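Local structure of PhiH1 repressor-like protein (3B73) at the interface of chains A and B. The protein is a winged helix-turn-helix protein of haloarchaeal origin, resembling the phiH1 phage repressor, that probably binds DNA as a transcriptional regulator. Coordinates in Å, arbitrary orientation; residue numbers count along the deposited sequence, not the author numbering. Chains: chain A/B, PhiH1 repressor-like protein.

Contact 1: the interface of chains A and B. Residues chain A 4-7; chain B 37-38, 40.
The N-terminal arm of chain A, A:Met4 to A:Ser7, lies against the loop B:Asp37 to B:Arg40, which follows helix 30-34 of chain B; both sides are irregular. A:Gln6 makes the direct polar contact. Its CG stands anti to the backbone N (chi1 179°), which carries the amide out from the arm toward chain B, and the bend at chi2 turns it over the B:Asp37-B:Glu38 peptide. The amide nitrogen NE2 gives a hydrogen bond of 3.0 Å to the main-chain O of B:Asp37. It is nearly straight at the hydrogen and lies in the plane of the amide, yet the donor sits above the carbonyl plane, 52° out of it, and not on a lone pair. The other branch, OE1, rests 3.5 Å from CA of B:Glu38 and near its CG, with the two side chains crossing at about a right angle. CD of B:Arg40 lies just beyond the tip of the amide, 3.7 Å from NE2. Selenomethionine A:Met4, extended beyond CG, runs over the aliphatic part of B:Glu38, its methyl CE 3.8 Å from CB. Water 1 joins the backbones: it takes the N-H of A:Ser7 at 2.7 Å from N to water oxygen, and lies 2.9 Å from O of A:Arg5 and 2.8 Å from O of B:Glu38. An alanine in place of A:Gln6 would probably leave the B:Asp37 carbonyl without its amide partner and open a gap beside B:Glu38 and B:Arg40. The patch pins the arm of one subunit to a loop of the other and so may help hold the two-chain assembly together.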
HETATM    1  N   MSE A   4      11.397  -3.012   4.147  1.00 61.12           N
HETATM    2  CA  MSE A   4       9.962  -2.821   4.064  1.00 68.72           C
HETATM    3  C   MSE A   4       9.544  -1.365   4.282  1.00 52.93           C
HETATM    4  O   MSE A   4      10.126  -0.676   5.113  1.00 51.33           O
HETATM    5  CB  MSE A   4       9.333  -3.664   5.139  1.00 47.81           C
HETATM    6  CG  MSE A   4       7.847  -3.610   5.126  1.00112.32           C
HETATM    7 SE   MSE A   4       7.192  -5.195   6.008  1.00 92.88          SE
HETATM    8  CE  MSE A   4       5.330  -4.643   6.193  0.40 97.16           C
ATOM      9  N   ARG A   5       8.539  -0.893   3.540  1.00 45.74           N
ATOM     10  CA  ARG A   5       8.057   0.488   3.710  1.00 40.89           C
ATOM     11  C   ARG A   5       7.549   0.728   5.144  1.00 48.35           C
ATOM     12  O   ARG A   5       6.978  -0.167   5.788  1.00 41.79           O
ATOM     13  CB  ARG A   5       6.991   0.862   2.645  1.00 43.41           C
ATOM     14  CG  ARG A   5       7.586   1.614   1.474  1.00 68.06           C
ATOM     15  CD  ARG A   5       7.617   0.838   0.189  1.00 63.22           C
ATOM     16  NE  ARG A   5       6.320   0.970  -0.412  1.00 55.13           N
ATOM     17  CZ  ARG A   5       6.035   0.929  -1.705  1.00 67.23           C
ATOM     18  NH1 ARG A   5       6.953   0.750  -2.646  1.00 46.73           N
ATOM     19  NH2 ARG A   5       4.773   1.075  -2.038  1.00 40.82           N
ATOM     20  N   GLN A   6       7.797   1.929   5.644  1.00 43.01           N
ATOM     21  CA  GLN A   6       7.371   2.312   6.981  1.00 54.94           C
ATOM     22  C   GLN A   6       6.309   3.419   6.852  1.00 43.24           C
ATOM     23  O   GLN A   6       6.633   4.601   6.819  1.00 44.61           O
ATOM     24  CB  GLN A   6       8.604   2.782   7.786  1.00 47.81           C
ATOM     25  CG  GLN A   6       8.314   3.238   9.183  1.00 48.50           C
ATOM     26  CD  GLN A   6       7.808   2.115  10.063  1.00 56.96           C
ATOM     27  OE1 GLN A   6       8.308   0.989   9.994  1.00 56.62           O
ATOM     28  NE2 GLN A   6       6.811   2.416  10.902  1.00 53.05           N
ATOM     29  N   SER A   7       5.040   3.024   6.748  1.00 54.68           N
ATOM     30  CA  SER A   7       3.980   3.969   6.399  1.00 51.05           C
ATOM     31  C   SER A   7       3.489   4.753   7.604  1.00 48.89           C
ATOM     32  O   SER A   7       3.745   4.371   8.733  1.00 46.22           O
ATOM     33  CB  SER A   7       2.798   3.228   5.767  1.00 45.86           C
ATOM     34  OG  SER A   7       3.202   2.453   4.646  1.00 48.79           O
TER
ATOM     35  N   ASP B  37       7.366  -2.987  13.700  1.00 73.01           N
ATOM     36  CA  ASP B  37       7.467  -1.522  13.645  1.00 65.84           C
ATOM     37  C   ASP B  37       6.581  -0.987  12.536  1.00 75.37           C
ATOM     38  O   ASP B  37       6.030   0.116  12.625  1.00 76.79           O
ATOM     39  CB  ASP B  37       8.908  -1.075  13.387  1.00 83.22           C
ATOM     40  CG  ASP B  37       9.760  -1.079  14.645  1.00 94.76           C
ATOM     41  OD1 ASP B  37       9.434  -1.832  15.589  1.00 87.46           O
ATOM     42  OD2 ASP B  37      10.761  -0.330  14.687  1.00 85.33           O
ATOM     43  N   GLU B  38       6.454  -1.805  11.498  1.00 62.82           N
ATOM     44  CA  GLU B  38       5.804  -1.429  10.258  1.00 73.45           C
ATOM     45  C   GLU B  38       4.295  -1.448  10.368  1.00 52.84           C
ATOM     46  O   GLU B  38       3.599  -0.992   9.456  1.00 62.29           O
ATOM     47  CB  GLU B  38       6.235  -2.381   9.137  1.00 45.66           C
ATOM     48  CG  GLU B  38       7.720  -2.357   8.873  1.00 81.61           C
ATOM     49  CD  GLU B  38       8.451  -3.454   9.612  1.00 91.46           C
ATOM     50  OE1 GLU B  38       7.893  -3.990  10.594  1.00 62.81           O
ATOM     51  OE2 GLU B  38       9.579  -3.791   9.197  1.00 70.85           O
ATOM     52  N   ARG B  40       1.200   0.019  12.251  1.00 59.40           N
ATOM     53  CA  ARG B  40       0.816   1.126  13.135  1.00 51.06           C
ATOM     54  C   ARG B  40      -0.688   1.112  13.433  1.00 57.48           C
ATOM     55  O   ARG B  40      -1.297   2.154  13.668  1.00 61.55           O
ATOM     56  CB  ARG B  40       1.206   2.460  12.495  1.00 55.20           C
ATOM     57  CG  ARG B  40       2.593   2.464  11.831  1.00 56.23           C
ATOM     58  CD  ARG B  40       3.701   2.422  12.867  1.00 65.39           C
ATOM     59  NE  ARG B  40       3.543   3.519  13.809  1.00 58.42           N
ATOM     60  CZ  ARG B  40       4.074   3.559  15.028  1.00105.82           C
ATOM     61  NH1 ARG B  40       4.813   2.551  15.474  1.00 60.53           N
ATOM     62  NH2 ARG B  40       3.860   4.611  15.806  1.00 61.51           N
TER
HETATM   63  O   HOH W   1       4.519   0.413   7.178  1.00 40.10           O

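Contact 2: the interface of chains A and B. Residues chain A 17, 20-21, 24, 36-38; chain B 4-6.
In this winged helix-turn-helix protein, the arm B:Met4 to B:Gln6 lies across helix 13-25 and the loop A:Arg36 to A:Glu38 of chain A. Apolar packing centres on selenomethionine B:Met4, which buries 140 Å² against chain A. Its CG is anti to the backbone N (chi1 177°), sending the chain between helix and loop, and a bend at chi3 turns the methyl toward A:Glu24. The selenium touches CG1 of A:Ile21 at 3.4 Å, the two side chains crossing at about a right angle; CG of A:Glu38 packs against it from the loop. The methyl CE lies beside the carboxylate of A:Glu24 and also nears CB of A:Glu20. B:Gln6 sets its amide across A:Glu38, the amide and carboxylate planes 26° apart, and its OE1 lies close to the A:Glu38 backbone and CG without hydrogen bonding.

Charged groups pair within chain A. The guanidinium of A:Arg17 grips A:Glu20 side-on: NE meets OE1 at 2.9 Å and NH1 meets OE2 at 3.0 Å, both acceptors on their syn sides. This pairing fixes the guanidinium plane, and CB of B:Arg5 sits over the centre of one face, 3.8 Å above it. The guanidinium groups of A:Arg17 and B:Arg5 come near each other without touching, a likely repulsion that A:Glu20 may partly offset. On the loop, A:Arg36 NE binds A:Glu38 OE1 at 3.0 Å from above the carboxylate plane, steadying the carboxylate, and with it the CG that packs on the selenium.

Water carries the polar links between chains. Water 2 lies 2.7 Å from both O of A:Glu38 and O of B:Arg5, while water 3 receives the N-H of B:Arg5 and sits 2.8 Å from OE1 of A:Glu20.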
ATOM      1  N   ARG A  17       0.219   3.516  -4.387  1.00 41.36           N
ATOM      2  CA  ARG A  17       0.034   3.336  -5.828  1.00 54.50           C
ATOM      3  C   ARG A  17       0.389   4.631  -6.544  1.00 44.51           C
ATOM      4  O   ARG A  17       1.051   4.638  -7.596  1.00 55.65           O
ATOM      5  CB  ARG A  17      -1.401   2.937  -6.196  1.00 46.74           C
ATOM      6  CG  ARG A  17      -1.968   1.695  -5.544  1.00 39.48           C
ATOM      7  CD  ARG A  17      -1.289   0.335  -5.944  1.00 40.70           C
ATOM      8  NE  ARG A  17      -0.009   0.167  -5.281  1.00 46.82           N
ATOM      9  CZ  ARG A  17       0.158  -0.459  -4.124  1.00 58.29           C
ATOM     10  NH1 ARG A  17       1.381  -0.543  -3.611  1.00 48.26           N
ATOM     11  NH2 ARG A  17      -0.884  -1.017  -3.488  1.00 41.34           N
ATOM     12  N   GLU A  20       4.080   5.325  -6.472  1.00 51.11           N
ATOM     13  CA  GLU A  20       4.732   4.371  -7.369  1.00 40.03           C
ATOM     14  C   GLU A  20       4.583   4.804  -8.813  1.00 57.37           C
ATOM     15  O   GLU A  20       5.541   4.733  -9.571  1.00 56.52           O
ATOM     16  CB  GLU A  20       4.155   2.955  -7.212  1.00 38.91           C
ATOM     17  CG  GLU A  20       4.605   2.271  -5.937  1.00 46.12           C
ATOM     18  CD  GLU A  20       3.733   1.064  -5.597  1.00 59.64           C
ATOM     19  OE1 GLU A  20       2.679   0.853  -6.239  1.00 49.50           O
ATOM     20  OE2 GLU A  20       4.098   0.320  -4.673  1.00 51.17           O
ATOM     21  N   ILE A  21       3.383   5.237  -9.201  1.00 48.18           N
ATOM     22  CA  ILE A  21       3.181   5.669 -10.576  1.00 55.57           C
ATOM     23  C   ILE A  21       4.011   6.909 -10.871  1.00 61.63           C
ATOM     24  O   ILE A  21       4.734   6.954 -11.858  1.00 56.14           O
ATOM     25  CB  ILE A  21       1.721   5.972 -10.896  1.00 47.63           C
ATOM     26  CG1 ILE A  21       0.892   4.682 -10.943  1.00 47.82           C
ATOM     27  CG2 ILE A  21       1.613   6.713 -12.254  1.00 47.85           C
ATOM     28  CD1 ILE A  21      -0.615   4.963 -10.924  1.00 47.86           C
ATOM     29  N   GLU A  24       7.548   6.095 -11.482  0.50 55.54           N
ATOM     30  CA  GLU A  24       7.825   5.511 -12.796  0.50 67.05           C
ATOM     31  C   GLU A  24       7.743   6.515 -13.954  0.50 67.02           C
ATOM     32  O   GLU A  24       8.609   6.535 -14.826  0.50 67.32           O
ATOM     33  CB  GLU A  24       6.914   4.310 -13.062  0.50 67.33           C
ATOM     34  CG  GLU A  24       7.460   2.985 -12.533  0.50 92.75           C
ATOM     35  CD  GLU A  24       6.374   1.934 -12.366  0.50112.57           C
ATOM     36  OE1 GLU A  24       5.333   2.027 -13.055  0.50110.74           O
ATOM     37  OE2 GLU A  24       6.561   1.015 -11.542  0.50 69.34           O
ATOM     38  N   ARG A  36      -5.254   5.994 -15.004  1.00 63.36           N
ATOM     39  CA  ARG A  36      -4.536   4.742 -14.836  1.00 64.63           C
ATOM     40  C   ARG A  36      -5.501   3.692 -14.279  1.00 76.00           C
ATOM     41  O   ARG A  36      -6.366   4.008 -13.454  1.00 73.75           O
ATOM     42  CB  ARG A  36      -3.320   4.934 -13.924  1.00 68.87           C
ATOM     43  CG  ARG A  36      -2.157   5.645 -14.598  1.00 72.90           C
ATOM     44  CD  ARG A  36      -1.538   4.755 -15.669  1.00 71.86           C
ATOM     45  NE  ARG A  36      -0.789   3.632 -15.102  1.00 63.83           N
ATOM     46  CZ  ARG A  36       0.530   3.639 -14.901  1.00 72.15           C
ATOM     47  NH1 ARG A  36       1.228   4.716 -15.225  1.00 69.71           N
ATOM     48  NH2 ARG A  36       1.159   2.579 -14.375  1.00 52.96           N
ATOM     49  N   ASP A  37      -5.366   2.453 -14.740  1.00 63.24           N
ATOM     50  CA  ASP A  37      -6.267   1.385 -14.310  1.00 96.02           C
ATOM     51  C   ASP A  37      -6.047   1.046 -12.847  1.00 70.93           C
ATOM     52  O   ASP A  37      -6.985   0.662 -12.143  1.00 68.18           O
ATOM     53  CB  ASP A  37      -6.065   0.136 -15.163  1.00 92.63           C
ATOM     54  CG  ASP A  37      -6.573   0.311 -16.569  1.00105.55           C
ATOM     55  OD1 ASP A  37      -7.525   1.107 -16.759  1.00107.55           O
ATOM     56  OD2 ASP A  37      -6.019  -0.348 -17.475  1.00 87.12           O
ATOM     57  N   GLU A  38      -4.800   1.220 -12.404  1.00 73.52           N
ATOM     58  CA  GLU A  38      -4.373   0.894 -11.048  1.00 67.55           C
ATOM     59  C   GLU A  38      -5.032   1.760 -10.008  1.00 60.54           C
ATOM     60  O   GLU A  38      -4.955   1.457  -8.816  1.00 63.23           O
ATOM     61  CB  GLU A  38      -2.856   1.059 -10.895  1.00 67.52           C
ATOM     62  CG  GLU A  38      -2.029   0.121 -11.743  1.00 60.65           C
ATOM     63  CD  GLU A  38      -1.794   0.650 -13.141  1.00 82.54           C
ATOM     64  OE1 GLU A  38      -2.437   1.656 -13.523  1.00 78.92           O
ATOM     65  OE2 GLU A  38      -0.956   0.060 -13.858  1.00 79.38           O
TER
HETATM   66  N   MSE B   4       2.998  -3.291 -11.426  1.00 58.14           N
HETATM   67  CA  MSE B   4       2.397  -2.590 -10.297  1.00 81.74           C
HETATM   68  C   MSE B   4       1.177  -3.319  -9.725  1.00 57.24           C
HETATM   69  O   MSE B   4       0.358  -3.867 -10.467  1.00 49.30           O
HETATM   70  CB  MSE B   4       1.974  -1.203 -10.742  1.00 63.29           C
HETATM   71  CG  MSE B   4       1.287  -0.420  -9.677  1.00104.21           C
HETATM   72 SE   MSE B   4       1.320   1.371 -10.307  0.55 73.10          SE
HETATM   73  CE  MSE B   4       3.186   1.425 -10.868  1.00 62.95           C
ATOM     74  N   ARG B   5       1.047  -3.311  -8.404  1.00 48.71           N
ATOM     75  CA  ARG B   5      -0.122  -3.904  -7.738  1.00 45.11           C
ATOM     76  C   ARG B   5      -1.457  -3.305  -8.193  1.00 45.33           C
ATOM     77  O   ARG B   5      -1.583  -2.084  -8.363  1.00 45.82           O
ATOM     78  CB  ARG B   5       0.018  -3.768  -6.221  1.00 42.81           C
ATOM     79  CG  ARG B   5       1.040  -4.727  -5.681  1.00 47.16           C
ATOM     80  CD  ARG B   5       1.320  -4.460  -4.243  1.00 51.13           C
ATOM     81  NE  ARG B   5       2.571  -5.088  -3.856  1.00 51.45           N
ATOM     82  CZ  ARG B   5       3.118  -4.948  -2.656  1.00 72.72           C
ATOM     83  NH1 ARG B   5       2.518  -4.211  -1.722  1.00 42.30           N
ATOM     84  NH2 ARG B   5       4.262  -5.550  -2.388  1.00 42.73           N
ATOM     85  N   GLN B   6      -2.440  -4.178  -8.411  1.00 43.97           N
ATOM     86  CA  GLN B   6      -3.794  -3.756  -8.753  1.00 49.49           C
ATOM     87  C   GLN B   6      -4.632  -3.885  -7.491  1.00 39.63           C
ATOM     88  O   GLN B   6      -5.225  -4.941  -7.267  1.00 43.43           O
ATOM     89  CB  GLN B   6      -4.401  -4.706  -9.796  1.00 44.62           C
ATOM     90  CG  GLN B   6      -4.382  -4.220 -11.194  1.00 65.80           C
ATOM     91  CD  GLN B   6      -5.057  -2.880 -11.354  1.00 66.08           C
ATOM     92  OE1 GLN B   6      -4.603  -2.085 -12.148  1.00 65.08           O
ATOM     93  NE2 GLN B   6      -6.141  -2.617 -10.595  1.00 57.73           N
TER
HETATM   94  O   HOH W   2      -3.672  -0.615  -7.580  1.00 43.16           O
HETATM   95  O   HOH W   3       3.104  -1.833  -6.976  1.00 50.18           O

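The C-alpha centres of contact 1 and contact 2 are about 20 Å apart, and the two-fold symmetry of the interface relates them: each sets residues 4-6 of one chain against the loop around residues 37-38 of the other, with the chains exchanged. Contact 2 also includes helix 13-25, which by the symmetry has its counterpart in chain B. The copies are not identical in detail, since the residue 6 amide bonds to the loop in contact 1 but not in contact 2. Reciprocal exchange of the arms ties the subunits together at both places, consistent with a dimer, although the structure alone does not show that this pair forms in solution.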